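MRNA-decapping enzyme subunit 1 (Saccharomyces cerevisiae, PDB 1Q67) activates the removal of the 7-methylguanine cap from mRNA as a subunit of the yeast decapping complex, committing transcripts to 5'-to-3' decay. Local coordinates at residues Glu60-Gln74 / Lys135-Arg147. Numbering follows the deposited sequence.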
loop_
_atom_site.group_PDB
_atom_site.type_symbol
_atom_site.label_atom_id
_atom_site.label_comp_id
_atom_site.label_asym_id
_atom_site.label_seq_id
_atom_site.Cartn_x
_atom_site.Cartn_y
_atom_site.Cartn_z
ATOM N N GLU B 60 1.786 -7.328 0.385
ATOM C CA GLU B 60 2.424 -6.471 1.384
ATOM C C GLU B 60 3.498 -5.518 0.868
ATOM O O GLU B 60 4.557 -5.392 1.477
ATOM C CB GLU B 60 3.021 -7.331 2.507
ATOM C CG GLU B 60 2.008 -8.209 3.229
ATOM C CD GLU B 60 2.505 -8.699 4.589
ATOM O OE1 GLU B 60 3.636 -9.245 4.664
ATOM O OE2 GLU B 60 1.756 -8.539 5.583
ATOM N N TYR B 61 3.247 -4.849 -0.247
ATOM C CA TYR B 61 4.236 -3.916 -0.772
ATOM C C TYR B 61 3.593 -2.630 -1.252
ATOM O O TYR B 61 2.642 -2.658 -2.040
ATOM C CB TYR B 61 5.027 -4.543 -1.924
ATOM C CG TYR B 61 5.748 -5.818 -1.553
ATOM C CD1 TYR B 61 5.171 -7.059 -1.810
ATOM C CD2 TYR B 61 6.995 -5.784 -0.925
ATOM C CE1 TYR B 61 5.809 -8.241 -1.453
ATOM C CE2 TYR B 61 7.652 -6.962 -0.557
ATOM C CZ TYR B 61 7.046 -8.188 -0.826
ATOM O OH TYR B 61 7.658 -9.364 -0.475
ATOM N N GLN B 62 4.110 -1.513 -0.747
ATOM C CA GLN B 62 3.640 -0.166 -1.099
ATOM C C GLN B 62 4.801 0.760 -0.778
ATOM O O GLN B 62 5.458 0.598 0.250
ATOM C CB GLN B 62 2.470 0.304 -0.227
ATOM C CG GLN B 62 1.454 -0.733 0.156
ATOM C CD GLN B 62 2.032 -1.821 1.022
ATOM O OE1 GLN B 62 2.916 -1.579 1.847
ATOM N NE2 GLN B 62 1.530 -3.026 0.849
ATOM N N GLY B 63 5.030 1.746 -1.630
ATOM C CA GLY B 63 6.122 2.668 -1.395
ATOM C C GLY B 63 6.663 3.234 -2.687
ATOM O O GLY B 63 5.922 3.406 -3.653
ATOM N N VAL B 64 7.957 3.525 -2.708
ATOM C CA VAL B 64 8.585 4.078 -3.892
ATOM C C VAL B 64 8.743 3.007 -4.973
ATOM O O VAL B 64 9.244 1.907 -4.713
ATOM C CB VAL B 64 9.970 4.672 -3.565
ATOM C CG1 VAL B 64 10.572 5.287 -4.819
ATOM C CG2 VAL B 64 9.841 5.740 -2.483
ATOM N N LEU B 65 8.305 3.344 -6.182
ATOM C CA LEU B 65 8.387 2.440 -7.316
ATOM C C LEU B 65 9.404 2.999 -8.296
ATOM O O LEU B 65 9.330 4.167 -8.671
ATOM C CB LEU B 65 7.018 2.316 -7.998
ATOM C CG LEU B 65 6.937 1.721 -9.417
ATOM C CD1 LEU B 65 7.410 0.281 -9.424
ATOM C CD2 LEU B 65 5.497 1.793 -9.896
ATOM N N ALA B 66 10.363 2.175 -8.697
ATOM C CA ALA B 66 11.366 2.624 -9.647
ATOM C C ALA B 66 11.599 1.584 -10.732
ATOM O O ALA B 66 11.459 0.385 -10.493
ATOM C CB ALA B 66 12.689 2.917 -8.934
ATOM N N ILE B 67 11.944 2.068 -11.922
ATOM C CA ILE B 67 12.264 1.226 -13.063
ATOM C C ILE B 67 13.651 1.686 -13.470
ATOM O O ILE B 67 13.903 2.881 -13.639
ATOM C CB ILE B 67 11.269 1.417 -14.205
ATOM C CG1 ILE B 67 9.921 0.837 -13.776
ATOM C CG2 ILE B 67 11.778 0.722 -15.471
ATOM C CD1 ILE B 67 8.808 1.181 -14.695
ATOM N N TYR B 68 14.563 0.739 -13.613
ATOM C CA TYR B 68 15.929 1.106 -13.919
ATOM C C TYR B 68 16.604 0.142 -14.880
ATOM O O TYR B 68 16.179 -1.001 -15.038
ATOM C CB TYR B 68 16.711 1.157 -12.606
ATOM C CG TYR B 68 16.615 -0.140 -11.842
ATOM C CD1 TYR B 68 17.608 -1.109 -11.953
ATOM C CD2 TYR B 68 15.517 -0.413 -11.023
ATOM C CE1 TYR B 68 17.522 -2.310 -11.266
ATOM C CE2 TYR B 68 15.414 -1.626 -10.332
ATOM C CZ TYR B 68 16.431 -2.565 -10.461
ATOM O OH TYR B 68 16.376 -3.759 -9.775
ATOM N N LEU B 69 17.672 0.623 -15.498
ATOM C CA LEU B 69 18.448 -0.158 -16.444
ATOM C C LEU B 69 19.519 -0.927 -15.681
ATOM O O LEU B 69 20.156 -0.392 -14.771
ATOM C CB LEU B 69 19.088 0.766 -17.481
ATOM C CG LEU B 69 19.800 0.070 -18.648
ATOM C CD1 LEU B 69 19.696 0.925 -19.907
ATOM C CD2 LEU B 69 21.245 -0.187 -18.279
ATOM N N ARG B 70 19.704 -2.187 -16.045
ATOM C CA ARG B 70 20.692 -3.019 -15.387
ATOM C C ARG B 70 21.908 -3.237 -16.288
ATOM O O ARG B 70 21.801 -3.224 -17.514
ATOM C CB ARG B 70 20.061 -4.358 -15.001
ATOM C CG ARG B 70 18.811 -4.192 -14.148
ATOM C CD ARG B 70 18.180 -5.516 -13.763
ATOM N NE ARG B 70 18.885 -6.190 -12.681
ATOM C CZ ARG B 70 19.617 -7.288 -12.827
ATOM N NH1 ARG B 70 19.754 -7.850 -14.024
ATOM N NH2 ARG B 70 20.195 -7.837 -11.771
ATOM N N ASP B 71 23.068 -3.418 -15.674
ATOM C CA ASP B 71 24.285 -3.646 -16.432
ATOM C C ASP B 71 24.503 -5.147 -16.558
ATOM O O ASP B 71 24.975 -5.791 -15.626
ATOM C CB ASP B 71 25.486 -3.015 -15.727
ATOM C CG ASP B 71 26.722 -2.976 -16.608
ATOM O OD1 ASP B 71 27.000 -3.983 -17.302
ATOM O OD2 ASP B 71 27.424 -1.940 -16.603
ATOM N N VAL B 72 24.139 -5.703 -17.709
ATOM C CA VAL B 72 24.311 -7.130 -17.947
ATOM C C VAL B 72 25.301 -7.356 -19.089
ATOM O O VAL B 72 25.329 -8.422 -19.703
ATOM C CB VAL B 72 22.966 -7.811 -18.289
ATOM C CG1 VAL B 72 22.066 -7.805 -17.067
ATOM C CG2 VAL B 72 22.289 -7.093 -19.455
ATOM N N SER B 73 26.117 -6.339 -19.353
ATOM C CA SER B 73 27.125 -6.393 -20.410
ATOM C C SER B 73 28.211 -7.427 -20.108
ATOM O O SER B 73 28.540 -7.683 -18.947
ATOM C CB SER B 73 27.766 -5.013 -20.586
ATOM O OG SER B 73 28.754 -5.036 -21.600
ATOM N N GLN B 74 28.764 -8.015 -21.164
ATOM C CA GLN B 74 29.814 -9.021 -21.033
ATOM C C GLN B 74 31.184 -8.381 -21.222
ATOM O O GLN B 74 32.205 -8.959 -20.856
ATOM C CB GLN B 74 29.625 -10.123 -22.082
ATOM C CG GLN B 74 28.358 -10.952 -21.928
ATOM C CD GLN B 74 28.443 -11.942 -20.784
ATOM O OE1 GLN B 74 29.337 -12.789 -20.748
ATOM N NE2 GLN B 74 27.506 -11.848 -19.844
ATOM N N LYS B 135 25.208 -15.283 -18.383
ATOM C CA LYS B 135 24.449 -14.385 -19.248
ATOM C C LYS B 135 23.112 -14.034 -18.594
ATOM O O LYS B 135 22.207 -14.869 -18.506
ATOM C CB LYS B 135 24.195 -15.048 -20.601
ATOM C CG LYS B 135 23.745 -14.092 -21.695
ATOM C CD LYS B 135 24.903 -13.244 -22.202
ATOM C CE LYS B 135 24.523 -12.514 -23.486
ATOM N NZ LYS B 135 25.699 -11.858 -24.129
ATOM N N ASP B 136 22.996 -12.793 -18.136
ATOM C CA ASP B 136 21.780 -12.321 -17.484
ATOM C C ASP B 136 20.878 -11.676 -18.537
ATOM O O ASP B 136 21.310 -10.795 -19.278
ATOM C CB ASP B 136 22.165 -11.323 -16.386
ATOM C CG ASP B 136 20.984 -10.880 -15.542
ATOM O OD1 ASP B 136 19.990 -11.630 -15.434
ATOM O OD2 ASP B 136 21.069 -9.778 -14.964
ATOM N N ILE B 137 19.631 -12.128 -18.609
ATOM C CA ILE B 137 18.683 -11.602 -19.589
ATOM C C ILE B 137 17.821 -10.438 -19.104
ATOM O O ILE B 137 17.056 -9.868 -19.884
ATOM C CB ILE B 137 17.727 -12.702 -20.086
ATOM C CG1 ILE B 137 16.928 -13.259 -18.911
ATOM C CG2 ILE B 137 18.517 -13.807 -20.777
ATOM C CD1 ILE B 137 15.838 -14.223 -19.318
ATOM N N TYR B 138 17.930 -10.083 -17.829
ATOM C CA TYR B 138 17.132 -8.980 -17.308
ATOM C C TYR B 138 17.815 -7.635 -17.489
ATOM O O TYR B 138 18.522 -7.154 -16.604
ATOM C CB TYR B 138 16.799 -9.215 -15.838
ATOM C CG TYR B 138 16.064 -10.512 -15.605
ATOM C CD1 TYR B 138 16.759 -11.711 -15.447
ATOM C CD2 TYR B 138 14.674 -10.549 -15.572
ATOM C CE1 TYR B 138 16.079 -12.923 -15.261
ATOM C CE2 TYR B 138 13.986 -11.747 -15.386
ATOM C CZ TYR B 138 14.693 -12.929 -15.232
ATOM O OH TYR B 138 14.012 -14.115 -15.043
ATOM N N ASN B 139 17.590 -7.038 -18.655
ATOM C CA ASN B 139 18.157 -5.738 -19.008
ATOM C C ASN B 139 17.623 -4.606 -18.130
ATOM O O ASN B 139 18.303 -3.606 -17.914
ATOM C CB ASN B 139 17.833 -5.414 -20.472
ATOM C CG ASN B 139 18.542 -6.338 -21.447
ATOM O OD1 ASN B 139 19.746 -6.212 -21.681
ATOM N ND2 ASN B 139 17.803 -7.277 -22.012
ATOM N N TYR B 140 16.396 -4.763 -17.644
ATOM C CA TYR B 140 15.775 -3.734 -16.823
ATOM C C TYR B 140 15.140 -4.355 -15.600
ATOM O O TYR B 140 14.886 -5.560 -15.558
ATOM C CB TYR B 140 14.707 -2.983 -17.622
ATOM C CG TYR B 140 15.119 -2.704 -19.044
ATOM C CD1 TYR B 140 14.514 -3.376 -20.115
ATOM C CD2 TYR B 140 16.134 -1.796 -19.326
ATOM C CE1 TYR B 140 14.916 -3.147 -21.431
ATOM C CE2 TYR B 140 16.545 -1.560 -20.632
ATOM C CZ TYR B 140 15.935 -2.235 -21.679
ATOM O OH TYR B 140 16.351 -1.990 -22.968
ATOM N N GLY B 141 14.905 -3.525 -14.595
ATOM C CA GLY B 141 14.302 -4.018 -13.381
ATOM C C GLY B 141 13.282 -3.048 -12.839
ATOM O O GLY B 141 13.315 -1.849 -13.114
ATOM N N LEU B 142 12.348 -3.589 -12.076
ATOM C CA LEU B 142 11.322 -2.785 -11.439
ATOM C C LEU B 142 11.425 -3.132 -9.956
ATOM O O LEU B 142 11.638 -4.293 -9.588
ATOM C CB LEU B 142 9.937 -3.138 -11.992
ATOM C CG LEU B 142 8.708 -2.539 -11.302
ATOM C CD1 LEU B 142 7.539 -2.465 -12.285
ATOM C CD2 LEU B 142 8.337 -3.397 -10.092
ATOM N N ILE B 143 11.304 -2.122 -9.107
ATOM C CA ILE B 143 11.377 -2.361 -7.680
ATOM C C ILE B 143 10.455 -1.427 -6.908
ATOM O O ILE B 143 10.242 -0.284 -7.292
ATOM C CB ILE B 143 12.840 -2.203 -7.182
ATOM C CG1 ILE B 143 12.960 -2.676 -5.737
ATOM C CG2 ILE B 143 13.303 -0.754 -7.340
ATOM C CD1 ILE B 143 14.392 -2.675 -5.223
ATOM N N ILE B 144 9.867 -1.954 -5.844
ATOM C CA ILE B 144 9.016 -1.167 -4.974
ATOM C C ILE B 144 9.669 -1.264 -3.596
ATOM O O ILE B 144 9.881 -2.363 -3.071
ATOM C CB ILE B 144 7.588 -1.712 -4.906
ATOM C CG1 ILE B 144 6.898 -1.535 -6.265
ATOM C CG2 ILE B 144 6.809 -0.957 -3.835
ATOM C CD1 ILE B 144 5.534 -2.175 -6.337
ATOM N N LEU B 145 10.007 -0.110 -3.030
ATOM C CA LEU B 145 10.659 -0.065 -1.726
ATOM C C LEU B 145 9.666 0.405 -0.677
ATOM O O LEU B 145 9.269 1.567 -0.690
ATOM C CB LEU B 145 11.844 0.905 -1.775
ATOM C CG LEU B 145 12.915 0.659 -2.848
ATOM C CD1 LEU B 145 13.532 1.971 -3.286
ATOM C CD2 LEU B 145 13.972 -0.272 -2.311
ATOM N N ASN B 146 9.255 -0.485 0.223
ATOM C CA ASN B 146 8.307 -0.091 1.271
ATOM C C ASN B 146 8.849 1.063 2.101
ATOM O O ASN B 146 10.025 1.077 2.461
ATOM C CB ASN B 146 7.978 -1.272 2.188
ATOM C CG ASN B 146 7.018 -2.247 1.542
ATOM O OD1 ASN B 146 6.574 -2.031 0.411
ATOM N ND2 ASN B 146 6.687 -3.324 2.250
ATOM N N ARG B 147 7.979 2.029 2.384
ATOM C CA ARG B 147 8.330 3.217 3.160
ATOM C C ARG B 147 8.137 3.018 4.654
ATOM O O ARG B 147 8.894 3.549 5.463
ATOM C CB ARG B 147 7.454 4.401 2.743
ATOM C CG ARG B 147 7.808 5.074 1.431
ATOM C CD ARG B 147 6.678 6.020 1.031
ATOM N NE ARG B 147 7.038 6.882 -0.088
ATOM C CZ ARG B 147 7.835 7.938 0.018
ATOM N NH1 ARG B 147 8.347 8.259 1.201
ATOM N NH2 ARG B 147 8.130 8.664 -1.056
HETATM O O HOH W 1 5.170 0.746 3.325
HETATM O O HOH W 2 14.265 -5.266 -9.063
#
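D136 meets R70 in a salt bridge: its OD2, approached on the syn side, lies 2.5 Å from R70 NH1, with guanidinium and carboxylate planes nearly perpendicular (88°). The same NH1 donates to Y138 O at 2.9 Å, both acceptors lying near the guanidinium plane. A bend at chi3 (78°) swings the guanidinium round so that NH1 points at both, while R70 NE pairs with D31. N139 O accepts R70 N, and the Y140 ring turns its edge to L69 CA, its hydroxyl bonded to K227 N.

Strands 64-70 and 140-146 run antiparallel as the central pair of a four-stranded sheet in the PH-like DCP1 fold. G141, lacking a side chain, lets the Y68 ring lie over its CA, a CH-pi contact (4.1 Å from CA to centroid). Y68 OH bonds to D31 and, through a water, to L142 O. L142 CG touches L65 CD1 at 3.6 Å. On the other face I143 CG2 meets A66 CB and Y68 CE2. I144 CG1 rests against the same L65 CD1; L65 and I67, on this face, also touch helix 208-223. N146 suits the corner at G63, whose backbone angles would jam any side chain against the preceding carbonyl O: its ND2 reaches E60 O nearly straight (168°) and also N149 OD1, while OD1 receives Q62 N at 2.8 Å from above its carbonyl plane. R147 lays one guanidinium face against V64 CG2, its NE bonded to P42 O.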